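Local structure of membrane-bound protease PH1510 (6M4B) at residues V10-I15 with V205-P210; I42-D47 with V70-Y75; G91-A96 with M185-P190; M97-S102 with V171-N176. The protein is a serine-type protease that cleaves preferentially near hydrophobic or aromatic residues and can degrade casein and a stomatin homolog in vitro, seen here as its N-terminal protease domain. The protein carries 1 engineered substitution. One frame throughout, in Å; residues are numbered along the deposited sequence.

Contact 1: residues V10-I15 with V205-P210; sequences VYVAQI and VRYLAP
Tyr11 packs beside Arg206, and Val12 beside Tyr207, in a parallel pairing that sets strand 204-207, outermost within this chain, next to strand 9-16 in the sheet of a ClpP/crotonase-type domain. The ladder alternates across the strands: Arg206 N donates to Val10 O, Val12 N to Arg206 O at 3.0 Å, and Leu208 N to Val12 O, the last nearly straight at 175°. On one face of the sheet the Tyr11 ring runs side by side with Arg206, its CE1 resting 3.7 Å from Arg206 CB. From the other direction Leu208 brings CD2 to 3.6 Å from Tyr11 CD1. On the opposite face the Tyr207 ring lies alongside Val12, whose CB stands over that ring in a CH-pi contact 4.2 Å from its centroid, while Val12 CG2 reaches Val205 CG1. Because CG1 of Val12 is anti to the backbone N (chi1 178°), it too meets the ring, at CE2. Further out, Ile175 of helix 175-182 packs on both Val12 and Tyr207, and a weak hydrogen bond joins Tyr11 OH to Asp37 OD2. An alanine at Tyr11 would probably leave Leu208 and the aliphatic part of Arg206 without their shared surface, and the guanidinium free to turn. At the polar end of that pair, Arg206 NH2 makes a weak hydrogen bond to Tyr11 OH at 3.4 Å, the hydroxyl lying in the guanidinium plane at its edge.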
loop_
_atom_site.group_PDB
_atom_site.type_symbol
_atom_site.label_atom_id
_atom_site.label_comp_id
_atom_site.label_asym_id
_atom_site.label_seq_id
_atom_site.Cartn_x
_atom_site.Cartn_y
_atom_site.Cartn_z
ATOM N N VAL A 10 -20.195 -0.732 18.228
ATOM C CA VAL A 10 -19.610 0.120 17.223
ATOM C C VAL A 10 -19.024 1.368 17.885
ATOM O O VAL A 10 -19.726 2.113 18.562
ATOM C CB VAL A 10 -20.622 0.511 16.128
ATOM C CG1 VAL A 10 -20.003 1.489 15.128
ATOM C CG2 VAL A 10 -21.048 -0.748 15.375
ATOM N N TYR A 11 -17.736 1.589 17.659
ATOM C CA TYR A 11 -17.098 2.823 18.111
ATOM C C TYR A 11 -17.232 3.895 17.053
ATOM O O TYR A 11 -17.375 3.594 15.864
ATOM C CB TYR A 11 -15.655 2.581 18.475
ATOM C CG TYR A 11 -15.511 1.827 19.795
ATOM C CD1 TYR A 11 -15.637 2.498 21.015
ATOM C CD2 TYR A 11 -15.260 0.463 19.821
ATOM C CE1 TYR A 11 -15.488 1.835 22.210
ATOM C CE2 TYR A 11 -15.106 -0.217 21.019
ATOM C CZ TYR A 11 -15.220 0.472 22.208
ATOM O OH TYR A 11 -15.081 -0.195 23.390
ATOM N N VAL A 12 -17.246 5.139 17.505
ATOM C CA VAL A 12 -17.312 6.318 16.653
ATOM C C VAL A 12 -16.202 7.260 17.144
ATOM O O VAL A 12 -16.137 7.529 18.336
ATOM C CB VAL A 12 -18.679 7.019 16.735
ATOM C CG1 VAL A 12 -18.726 8.261 15.885
ATOM C CG2 VAL A 12 -19.798 6.087 16.279
ATOM N N ALA A 13 -15.342 7.737 16.243
ATOM C CA ALA A 13 -14.404 8.785 16.576
ATOM C C ALA A 13 -14.461 9.874 15.541
ATOM O O ALA A 13 -15.056 9.713 14.477
ATOM C CB ALA A 13 -13.015 8.228 16.696
ATOM N N GLN A 14 -13.864 10.995 15.869
ATOM C CA GLN A 14 -13.887 12.164 15.016
ATOM C C GLN A 14 -12.447 12.482 14.689
ATOM O O GLN A 14 -11.594 12.471 15.590
ATOM C CB GLN A 14 -14.471 13.353 15.721
ATOM C CG GLN A 14 -15.925 13.240 16.119
ATOM C CD GLN A 14 -16.503 14.569 16.546
ATOM O OE1 GLN A 14 -17.056 15.307 15.731
ATOM N NE2 GLN A 14 -16.366 14.888 17.824
ATOM N N ILE A 15 -12.180 12.741 13.411
ATOM C CA ILE A 15 -10.890 13.260 12.973
ATOM C C ILE A 15 -11.138 14.447 12.047
ATOM O O ILE A 15 -11.838 14.336 11.015
ATOM C CB ILE A 15 -10.002 12.141 12.379
ATOM C CG1 ILE A 15 -9.544 11.224 13.520
ATOM C CG2 ILE A 15 -8.761 12.712 11.685
ATOM C CD1 ILE A 15 -8.940 9.933 13.093
ATOM N N VAL A 205 -23.624 1.888 20.371
ATOM C CA VAL A 205 -22.733 2.915 19.864
ATOM C C VAL A 205 -21.943 3.489 21.037
ATOM O O VAL A 205 -22.534 3.862 22.007
ATOM C CB VAL A 205 -23.530 4.020 19.194
ATOM C CG1 VAL A 205 -22.596 5.136 18.721
ATOM C CG2 VAL A 205 -24.345 3.439 18.033
ATOM N N ARG A 206 -20.617 3.523 20.959
ATOM C CA ARG A 206 -19.766 4.189 21.973
ATOM C C ARG A 206 -18.830 5.208 21.324
ATOM O O ARG A 206 -18.221 4.919 20.313
ATOM C CB ARG A 206 -18.935 3.171 22.731
ATOM C CG ARG A 206 -19.745 2.169 23.524
ATOM C CD ARG A 206 -18.804 1.197 24.206
ATOM N NE ARG A 206 -19.508 0.280 25.109
ATOM C CZ ARG A 206 -18.959 -0.795 25.669
ATOM N NH1 ARG A 206 -19.692 -1.566 26.460
ATOM N NH2 ARG A 206 -17.685 -1.113 25.435
ATOM N N TYR A 207 -18.744 6.402 21.882
ATOM C CA TYR A 207 -17.930 7.490 21.324
ATOM C C TYR A 207 -16.551 7.437 21.943
ATOM O O TYR A 207 -16.425 7.239 23.114
ATOM C CB TYR A 207 -18.636 8.863 21.462
ATOM C CG TYR A 207 -19.813 8.987 20.508
ATOM C CD1 TYR A 207 -21.009 8.363 20.784
ATOM C CD2 TYR A 207 -19.704 9.682 19.274
ATOM C CE1 TYR A 207 -22.093 8.421 19.890
ATOM C CE2 TYR A 207 -20.793 9.763 18.378
ATOM C CZ TYR A 207 -21.981 9.115 18.681
ATOM O OH TYR A 207 -23.111 9.130 17.860
ATOM N N LEU A 208 -15.515 7.528 21.125
ATOM C CA LEU A 208 -14.160 7.616 21.625
ATOM C C LEU A 208 -13.778 9.057 21.557
ATOM O O LEU A 208 -14.059 9.741 20.550
ATOM C CB LEU A 208 -13.180 6.806 20.779
ATOM C CG LEU A 208 -13.416 5.309 20.831
ATOM C CD1 LEU A 208 -12.529 4.648 19.813
ATOM C CD2 LEU A 208 -13.152 4.752 22.227
ATOM N N ALA A 209 -13.132 9.519 22.624
ATOM C CA ALA A 209 -12.772 10.924 22.764
ATOM C C ALA A 209 -11.241 11.088 22.590
ATOM O O ALA A 209 -10.467 10.163 22.865
ATOM C CB ALA A 209 -13.268 11.465 24.118
ATOM N N PRO A 210 -10.805 12.261 22.104
ATOM C CA PRO A 210 -9.358 12.531 22.004
ATOM C C PRO A 210 -8.721 12.636 23.388
ATOM O O PRO A 210 -9.313 13.257 24.263
ATOM C CB PRO A 210 -9.288 13.843 21.202
ATOM C CG PRO A 210 -10.648 14.459 21.283
ATOM C CD PRO A 210 -11.640 13.381 21.619
HETATM O O HOH W 1 -12.769 11.526 18.785
#

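Contact 2: residues I42-D47 with V70-Y75; sequences IIIELD and VIIYVY
Ile42 and Val70 begin a parallel pairing between two central strands, joined through helix 53-64 as a beta-alpha-beta unit. The close part is regular and apolar. Ile71 N binds Ile42 O and Ile44 N binds Ile71 O, both at 2.9 Å, and Tyr73 N and Leu46 N continue the ladder. Ile44, Val70, Ile72 and Leu46 share one face, where Leu46 CD2 meets Ile72 CG2 at 3.8 Å and Phe27 of helix 21-36 packs on Ile44 and Ile72. On the other face Ile43 CG2, anti to the backbone N, touches Tyr73 CB at 3.8 Å, and Ile175 and Leu178 of helix 175-182 pack over Tyr73. Toward Tyr75 the pairing slackens: its N reaches Leu46 O in a weak bond of 3.3 Å, and a water donates to Tyr75 O and, weakly, to Glu45 O. Here Glu45 extends alongside Tyr75, with CD 3.4 Å from Tyr75 CD1 and the carboxylate turned 31° from the ring plane. Its CG also lies 3.8 Å from Tyr73 CD2, while Tyr75 CB stands over the centre of the Tyr73 ring. An alanine at Glu45 would probably leave Tyr75 CD1 and CE1 and Tyr73 CD2 without the carboxyl arm they pack on, and let the Tyr75 ring turn more easily. With its carboxylate against aromatic carbons and its CG beside Tyr73, Glu45 sits in a largely apolar setting that may favour a raised pKa.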
loop_
_atom_site.group_PDB
_atom_site.type_symbol
_atom_site.label_atom_id
_atom_site.label_comp_id
_atom_site.label_asym_id
_atom_site.label_seq_id
_atom_site.Cartn_x
_atom_site.Cartn_y
_atom_site.Cartn_z
ATOM N N ILE A 42 -15.517 0.266 13.530
ATOM C CA ILE A 42 -15.271 1.620 14.017
ATOM C C ILE A 42 -15.640 2.595 12.905
ATOM O O ILE A 42 -15.263 2.395 11.755
ATOM C CB ILE A 42 -13.829 1.815 14.513
ATOM C CG1 ILE A 42 -13.660 3.238 15.082
ATOM C CG2 ILE A 42 -12.795 1.518 13.447
ATOM C CD1 ILE A 42 -12.295 3.467 15.671
ATOM N N ILE A 43 -16.419 3.610 13.248
ATOM C CA ILE A 43 -16.809 4.671 12.340
ATOM C C ILE A 43 -15.937 5.884 12.668
ATOM O O ILE A 43 -15.803 6.281 13.817
ATOM C CB ILE A 43 -18.269 5.080 12.489
ATOM C CG1 ILE A 43 -19.186 3.898 12.094
ATOM C CG2 ILE A 43 -18.576 6.299 11.601
ATOM C CD1 ILE A 43 -20.624 4.060 12.568
ATOM N N ILE A 44 -15.313 6.435 11.641
ATOM C CA ILE A 44 -14.493 7.597 11.789
ATOM C C ILE A 44 -15.142 8.687 11.005
ATOM O O ILE A 44 -15.237 8.602 9.794
ATOM C CB ILE A 44 -13.058 7.304 11.384
ATOM C CG1 ILE A 44 -12.487 6.365 12.444
ATOM C CG2 ILE A 44 -12.272 8.604 11.266
ATOM C CD1 ILE A 44 -11.134 5.832 12.127
ATOM N N GLU A 45 -15.611 9.699 11.743
ATOM C CA GLU A 45 -16.239 10.886 11.179
ATOM C C GLU A 45 -15.115 11.824 10.728
ATOM O O GLU A 45 -14.354 12.322 11.553
ATOM C CB GLU A 45 -17.132 11.572 12.206
ATOM C CG GLU A 45 -18.422 10.801 12.474
ATOM C CD GLU A 45 -19.237 11.355 13.650
ATOM O OE1 GLU A 45 -18.729 12.245 14.363
ATOM O OE2 GLU A 45 -20.377 10.888 13.874
ATOM N N LEU A 46 -14.979 11.996 9.420
ATOM C CA LEU A 46 -13.786 12.609 8.856
ATOM C C LEU A 46 -14.133 13.920 8.177
ATOM O O LEU A 46 -15.109 14.011 7.465
ATOM C CB LEU A 46 -13.118 11.671 7.839
ATOM C CG LEU A 46 -11.830 12.177 7.172
ATOM C CD1 LEU A 46 -10.680 12.204 8.164
ATOM C CD2 LEU A 46 -11.507 11.293 5.995
ATOM N N ASP A 47 -13.347 14.951 8.479
ATOM C CA ASP A 47 -13.467 16.265 7.843
ATOM C C ASP A 47 -12.030 16.792 7.680
ATOM O O ASP A 47 -11.349 17.132 8.661
ATOM C CB ASP A 47 -14.312 17.213 8.706
ATOM C CG ASP A 47 -14.619 18.545 8.015
ATOM O OD1 ASP A 47 -14.383 18.674 6.795
ATOM O OD2 ASP A 47 -15.176 19.453 8.677
ATOM N N VAL A 70 -13.326 -0.651 9.333
ATOM C CA VAL A 70 -13.266 0.800 9.448
ATOM C C VAL A 70 -14.179 1.476 8.402
ATOM O O VAL A 70 -14.013 1.300 7.165
ATOM C CB VAL A 70 -11.835 1.318 9.209
ATOM C CG1 VAL A 70 -11.745 2.825 9.510
ATOM C CG2 VAL A 70 -10.866 0.540 10.061
ATOM N N ILE A 71 -15.111 2.268 8.880
ATOM C CA ILE A 71 -16.065 2.979 8.048
ATOM C C ILE A 71 -15.620 4.438 8.096
ATOM O O ILE A 71 -15.494 5.009 9.174
ATOM C CB ILE A 71 -17.500 2.794 8.554
ATOM C CG1 ILE A 71 -17.861 1.308 8.483
ATOM C CG2 ILE A 71 -18.465 3.609 7.707
ATOM C CD1 ILE A 71 -19.189 0.957 9.097
ATOM N N ILE A 72 -15.405 5.032 6.925
ATOM C CA ILE A 72 -15.062 6.428 6.842
ATOM C C ILE A 72 -16.358 7.162 6.519
ATOM O O ILE A 72 -17.018 6.847 5.538
ATOM C CB ILE A 72 -13.956 6.693 5.784
ATOM C CG1 ILE A 72 -12.649 5.976 6.178
ATOM C CG2 ILE A 72 -13.722 8.170 5.644
ATOM C CD1 ILE A 72 -11.996 6.431 7.448
ATOM N N TYR A 73 -16.715 8.106 7.393
ATOM C CA TYR A 73 -17.973 8.803 7.331
ATOM C C TYR A 73 -17.647 10.271 7.222
ATOM O O TYR A 73 -17.152 10.874 8.173
ATOM C CB TYR A 73 -18.810 8.534 8.565
ATOM C CG TYR A 73 -20.217 9.158 8.637
ATOM C CD1 TYR A 73 -20.905 9.537 7.498
ATOM C CD2 TYR A 73 -20.856 9.349 9.874
ATOM C CE1 TYR A 73 -22.182 10.053 7.564
ATOM C CE2 TYR A 73 -22.149 9.889 9.958
ATOM C CZ TYR A 73 -22.824 10.202 8.811
ATOM O OH TYR A 73 -24.115 10.724 8.862
ATOM N N VAL A 74 -17.911 10.817 6.043
ATOM C CA VAL A 74 -17.637 12.212 5.783
ATOM C C VAL A 74 -18.779 13.033 6.410
ATOM O O VAL A 74 -19.928 13.031 5.935
ATOM C CB VAL A 74 -17.514 12.524 4.278
ATOM C CG1 VAL A 74 -16.960 13.953 4.112
ATOM C CG2 VAL A 74 -16.585 11.511 3.600
ATOM N N TYR A 75 -18.438 13.723 7.479
ATOM C CA TYR A 75 -19.418 14.232 8.442
ATOM C C TYR A 75 -18.709 15.265 9.344
ATOM O O TYR A 75 -17.511 15.067 9.655
ATOM C CB TYR A 75 -19.942 13.048 9.269
ATOM C CG TYR A 75 -20.938 13.390 10.341
ATOM C CD1 TYR A 75 -20.509 13.808 11.613
ATOM C CD2 TYR A 75 -22.310 13.271 10.108
ATOM C CE1 TYR A 75 -21.431 14.113 12.613
ATOM C CE2 TYR A 75 -23.246 13.592 11.095
ATOM C CZ TYR A 75 -22.791 14.000 12.337
ATOM O OH TYR A 75 -23.684 14.302 13.297
HETATM O O HOH W 2 -15.561 14.983 11.599
#

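Contact 3: residues G91-A96 with M185-P190; sequences GSHLIA and MKTKIP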
loop_
_atom_site.group_PDB
_atom_site.type_symbol
_atom_site.label_atom_id
_atom_site.label_comp_id
_atom_site.label_asym_id
_atom_site.label_seq_id
_atom_site.Cartn_x
_atom_site.Cartn_y
_atom_site.Cartn_z
ATOM N N GLY A 91 -9.503 3.784 0.768
ATOM C CA GLY A 91 -8.792 2.675 1.386
ATOM C C GLY A 91 -9.556 1.923 2.446
ATOM O O GLY A 91 -9.044 0.955 3.012
ATOM N N SER A 92 -10.799 2.296 2.672
ATOM C CA SER A 92 -11.543 1.832 3.833
ATOM C C SER A 92 -12.598 0.818 3.436
ATOM O O SER A 92 -12.936 0.644 2.255
ATOM C CB SER A 92 -12.195 3.031 4.548
ATOM O OG SER A 92 -13.436 3.388 3.936
ATOM N N HIS A 93 -13.118 0.143 4.455
ATOM C CA HIS A 93 -14.063 -0.949 4.278
ATOM C C HIS A 93 -15.418 -0.521 3.762
ATOM O O HIS A 93 -16.117 -1.311 3.155
ATOM C CB HIS A 93 -14.199 -1.700 5.596
ATOM C CG HIS A 93 -12.935 -2.342 6.036
ATOM N ND1 HIS A 93 -11.995 -1.687 6.795
ATOM C CD2 HIS A 93 -12.438 -3.587 5.813
ATOM C CE1 HIS A 93 -10.969 -2.494 7.022
ATOM N NE2 HIS A 93 -11.214 -3.647 6.426
ATOM N N LEU A 94 -15.806 0.717 4.076
ATOM C CA LEU A 94 -17.082 1.261 3.692
ATOM C C LEU A 94 -17.011 2.787 3.784
ATOM O O LEU A 94 -16.397 3.306 4.706
ATOM C CB LEU A 94 -18.187 0.753 4.626
ATOM C CG LEU A 94 -19.612 0.790 4.049
ATOM C CD1 LEU A 94 -19.748 -0.366 3.110
ATOM C CD2 LEU A 94 -20.706 0.657 5.110
ATOM N N ILE A 95 -17.616 3.489 2.831
ATOM C CA ILE A 95 -17.624 4.924 2.863
ATOM C C ILE A 95 -19.058 5.356 2.939
ATOM O O ILE A 95 -19.876 4.917 2.133
ATOM C CB ILE A 95 -16.979 5.572 1.602
ATOM C CG1 ILE A 95 -15.540 5.070 1.375
ATOM C CG2 ILE A 95 -16.945 7.075 1.763
ATOM C CD1 ILE A 95 -15.061 5.291 -0.056
ATOM N N ALA A 96 -19.313 6.268 3.851
ATOM C CA ALA A 96 -20.589 6.954 3.955
ATOM C C ALA A 96 -20.356 8.463 3.897
ATOM O O ALA A 96 -19.355 8.971 4.437
ATOM C CB ALA A 96 -21.259 6.586 5.262
ATOM N N MET A 185 -24.425 -5.135 4.615
ATOM C CA MET A 185 -23.496 -5.015 3.507
ATOM C C MET A 185 -22.117 -5.602 3.846
ATOM O O MET A 185 -21.696 -5.673 5.020
ATOM C CB MET A 185 -23.589 -3.665 2.735
ATOM C CG MET A 185 -23.411 -2.337 3.381
ATOM S SD MET A 185 -23.425 -1.061 2.105
ATOM C CE MET A 185 -25.083 -0.541 1.584
ATOM N N LYS A 186 -21.494 -6.183 2.827
ATOM C CA LYS A 186 -20.122 -6.656 2.936
ATOM C C LYS A 186 -19.123 -5.517 2.903
ATOM O O LYS A 186 -19.320 -4.520 2.243
ATOM C CB LYS A 186 -19.786 -7.625 1.814
ATOM C CG LYS A 186 -20.756 -8.784 1.751
ATOM C CD LYS A 186 -20.331 -9.872 0.788
ATOM C CE LYS A 186 -20.064 -11.170 1.521
ATOM N NZ LYS A 186 -20.472 -12.287 0.634
ATOM N N THR A 187 -18.028 -5.696 3.614
ATOM C CA THR A 187 -16.932 -4.777 3.543
ATOM C C THR A 187 -16.426 -4.802 2.109
ATOM O O THR A 187 -16.494 -5.815 1.431
ATOM C CB THR A 187 -15.802 -5.146 4.518
ATOM O OG1 THR A 187 -15.387 -6.507 4.317
ATOM C CG2 THR A 187 -16.277 -4.965 5.938
ATOM N N LYS A 188 -15.933 -3.678 1.642
ATOM C CA LYS A 188 -15.498 -3.612 0.263
ATOM C C LYS A 188 -14.070 -4.095 0.076
ATOM O O LYS A 188 -13.669 -4.394 -1.025
ATOM C CB LYS A 188 -15.642 -2.178 -0.301
ATOM C CG LYS A 188 -17.068 -1.659 -0.433
ATOM C CD LYS A 188 -18.103 -2.575 -1.071
ATOM C CE LYS A 188 -17.807 -3.067 -2.479
ATOM N NZ LYS A 188 -17.971 -2.000 -3.479
ATOM N N ILE A 189 -13.311 -4.159 1.151
ATOM C CA ILE A 189 -11.980 -4.745 1.151
ATOM C C ILE A 189 -11.998 -5.829 2.253
ATOM O O ILE A 189 -12.847 -5.812 3.138
ATOM C CB ILE A 189 -10.847 -3.712 1.412
ATOM C CG1 ILE A 189 -11.036 -2.974 2.737
ATOM C CG2 ILE A 189 -10.768 -2.707 0.295
ATOM C CD1 ILE A 189 -9.858 -2.086 3.142
ATOM N N PRO A 190 -11.098 -6.798 2.180
ATOM C CA PRO A 190 -11.083 -7.851 3.200
ATOM C C PRO A 190 -10.715 -7.355 4.610
ATOM O O PRO A 190 -10.084 -6.311 4.777
ATOM C CB PRO A 190 -10.005 -8.845 2.681
ATOM C CG PRO A 190 -9.703 -8.432 1.289
ATOM C CD PRO A 190 -10.020 -6.965 1.191
#
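His93 meets the 185-190 loop with both its backbone carbonyl and its ring. Lys188 N donates to His93 O at 2.8 Å, in the carbonyl plane and on a lone pair, with an N-H...O angle of 166°. The other polar link is poorer: His93 NE2 gives a weak bond to Pro190 O, 3.3 Å away and bent to 135°, with the acceptor at the ring edge near its plane. Between the two bonds Ile189 crosses the imidazole at about a right angle. Its CG1, placed between the backbone N and the carbonyl carbon (chi1 57°), stands 3.4 Å above the ring plane, offset toward the rim beside CD2, in a CH-pi contact. CD1 of the same residue runs on toward Gly91 O. These bonds tie the irregular chain between helix 175-182 and strand 204-207 to the residues leading into strand 94-97 in the parallel sheet of the ClpP/crotonase-type domain. The polar groups of 91-96 are met by neighbours: Ser92 O accepts from Arg142, and Ile95 N donates to Glu169 OE2, while Ser92 OG bonds with Ala89 O. In the loop, Thr187 OG1 donates to Ile189 O at 2.9 Å and also has a weak bond with Val196 N; its methyl CG2 touches His93 CB. The ammonium of Lys188 leads away to a weak bond with Ser140 O. At the other end Leu94 CD1 meets Met185 SD at 3.9 Å, the side chains crossing at about a right angle. Lys186 packs on Lys124, the active-site proton donor/acceptor, and Pro190 on Ile125, both of the second subunit.

Contact 4: residues M97-S102 with V171-N176; sequences MAPGTS and VARDIN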
loop_
_atom_site.group_PDB
_atom_site.type_symbol
_atom_site.label_atom_id
_atom_site.label_comp_id
_atom_site.label_asym_id
_atom_site.label_seq_id
_atom_site.Cartn_x
_atom_site.Cartn_y
_atom_site.Cartn_z
ATOM N N MET A 97 -21.283 9.155 3.264
ATOM C CA MET A 97 -21.274 10.637 3.242
ATOM C C MET A 97 -22.610 11.275 3.725
ATOM O O MET A 97 -23.673 10.822 3.375
ATOM C CB MET A 97 -20.928 11.144 1.840
ATOM C CG MET A 97 -19.495 10.805 1.378
ATOM S SD MET A 97 -19.206 11.392 -0.291
ATOM C CE MET A 97 -18.971 13.135 0.024
ATOM N N ALA A 98 -22.507 12.256 4.600
ATOM C CA ALA A 98 -23.675 13.069 4.998
ATOM C C ALA A 98 -24.071 13.994 3.850
ATOM O O ALA A 98 -23.203 14.364 3.058
ATOM C CB ALA A 98 -23.340 13.908 6.209
ATOM N N PRO A 99 -25.375 14.323 3.713
ATOM C CA PRO A 99 -25.727 15.293 2.651
ATOM C C PRO A 99 -25.036 16.613 2.935
ATOM O O PRO A 99 -24.720 16.897 4.111
ATOM C CB PRO A 99 -27.247 15.403 2.747
ATOM C CG PRO A 99 -27.687 14.103 3.378
ATOM C CD PRO A 99 -26.579 13.774 4.366
ATOM N N GLY A 100 -24.674 17.319 1.857
ATOM C CA GLY A 100 -23.891 18.560 1.928
ATOM C C GLY A 100 -22.394 18.407 2.126
ATOM O O GLY A 100 -21.715 19.345 2.566
ATOM N N THR A 101 -21.850 17.218 1.842
ATOM C CA THR A 101 -20.412 16.996 2.027
ATOM C C THR A 101 -19.779 16.817 0.672
ATOM O O THR A 101 -20.452 16.812 -0.342
ATOM C CB THR A 101 -20.086 15.784 2.934
ATOM O OG1 THR A 101 -20.677 14.599 2.394
ATOM C CG2 THR A 101 -20.555 16.026 4.352
ATOM N N SER A 102 -18.471 16.676 0.661
ATOM C CA SER A 102 -17.735 16.663 -0.588
ATOM C C SER A 102 -16.621 15.600 -0.544
ATOM O O SER A 102 -15.988 15.378 0.489
ATOM C CB SER A 102 -17.118 18.054 -0.780
ATOM O OG SER A 102 -16.551 18.140 -2.047
ATOM N N VAL A 171 -25.167 7.085 1.581
ATOM C CA VAL A 171 -25.504 8.475 2.007
ATOM C C VAL A 171 -26.375 8.429 3.279
ATOM O O VAL A 171 -27.465 7.815 3.265
ATOM C CB VAL A 171 -26.284 9.219 0.905
ATOM C CG1 VAL A 171 -26.545 10.667 1.333
ATOM C CG2 VAL A 171 -25.509 9.146 -0.395
ATOM N N ALA A 172 -25.909 9.090 4.333
ATOM C CA ALA A 172 -26.564 9.045 5.649
ATOM C C ALA A 172 -26.452 10.343 6.445
ATOM O O ALA A 172 -25.340 10.860 6.678
ATOM C CB ALA A 172 -25.960 7.917 6.492
ATOM N N ARG A 173 -27.622 10.772 6.947
ATOM C CA ARG A 173 -27.811 12.013 7.703
ATOM C C ARG A 173 -27.197 11.953 9.078
ATOM O O ARG A 173 -26.812 12.971 9.587
ATOM C CB ARG A 173 -29.295 12.261 7.930
ATOM C CG ARG A 173 -30.162 12.339 6.677
ATOM C CD ARG A 173 -31.620 12.632 7.026
ATOM N NE ARG A 173 -32.144 11.944 8.221
ATOM C CZ ARG A 173 -32.914 10.860 8.209
ATOM N NH1 ARG A 173 -33.319 10.334 9.381
ATOM N NH2 ARG A 173 -33.261 10.275 7.047
ATOM N N ASP A 174 -27.138 10.758 9.679
ATOM C CA ASP A 174 -26.544 10.587 11.002
ATOM C C ASP A 174 -26.118 9.155 11.242
ATOM O O ASP A 174 -26.277 8.306 10.366
ATOM C CB ASP A 174 -27.528 11.024 12.128
ATOM C CG ASP A 174 -28.902 10.350 12.012
ATOM O OD1 ASP A 174 -28.996 9.184 11.557
ATOM O OD2 ASP A 174 -29.900 11.007 12.369
ATOM N N ILE A 175 -25.494 8.946 12.396
ATOM C CA ILE A 175 -24.987 7.669 12.768
ATOM C C ILE A 175 -26.065 6.599 12.659
ATOM O O ILE A 175 -25.837 5.533 12.118
ATOM C CB ILE A 175 -24.326 7.696 14.157
ATOM C CG1 ILE A 175 -22.991 8.486 14.152
ATOM C CG2 ILE A 175 -24.023 6.280 14.612
ATOM C CD1 ILE A 175 -21.901 7.924 13.233
ATOM N N ASN A 176 -27.240 6.885 13.154
ATOM C CA ASN A 176 -28.327 5.907 13.134
ATOM C C ASN A 176 -28.764 5.507 11.690
ATOM O O ASN A 176 -28.957 4.316 11.398
ATOM C CB ASN A 176 -29.495 6.495 13.932
ATOM C CG ASN A 176 -30.495 5.445 14.407
ATOM O OD1 ASN A 176 -30.437 4.926 15.566
ATOM N ND2 ASN A 176 -31.438 5.133 13.522
#
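Met97 and Val171 form a single parallel bridge at the edge of the central parallel sheet, just where strands 94-97 and 170-171 end. Met97 O accepts from Ala172 N at 3.0 Å, with the donor standing 38° out of the carbonyl plane. The same oxygen receives a CA-H...O contact from Val171, whose CG1, anti to its backbone N (chi1 -177°), comes to 3.5 Å from Met97 O as well. The Met97 side chain turns from the partner segment to pack on Pro159 and Ala162 of helix 159-164. At Ala98 the pairing is reduced to a second CA-H...O contact, from Ala98 CA to Ala172 O at 3.2 Å. That carbonyl is also bonded by Tyr73 OH, which ties this loop to strand 70-74. Pro99 then packs against Val171 and Arg173: CG lies 4.2 Å from Val171 CG1, the two side chains meeting at a slant, and CD sits 4.0 Å from Arg173 CA. Arg173 itself forms a salt bridge with Glu177, and Asp174, at the N-cap position of helix 175-182, accepts from Glu177 N through OD1. Gly100, with a positive phi of 79°, occupies the third position of a type II beta turn from Ala98 to Thr101. Thr101 closes that turn: its OG1 donates to Ala98 O at 2.6 Å, in the carbonyl plane, beside a weak bond from its own backbone N.

Overall arrangement
Contacts 1, 2 and 4 sample strand pairings of the parallel sheet; contact 3 joins one of its strands to a loop. Contacts 1 and 2, with centres 10 Å apart, join where Tyr11 O meets Ile43 N and Ala13 O meets Glu45 N, each at 2.8 Å. Contact 2 meets contact 3 through Val74 N and Ala96 O, also 2.8 Å, and contact 4 through Val74 O and Ala98 N, 3.0 Å. Tyr207 OH of contact 1 lies 3.8 Å from Ile175 CG1 of contact 4. The Leu46 side chain of contact 2 is about 10 Å from that of Ala83, the engineered replacement of the nucleophile, and about 9 Å from substrate-binding Gly50. Contact 3 touches catalytic Lys124 of the second subunit.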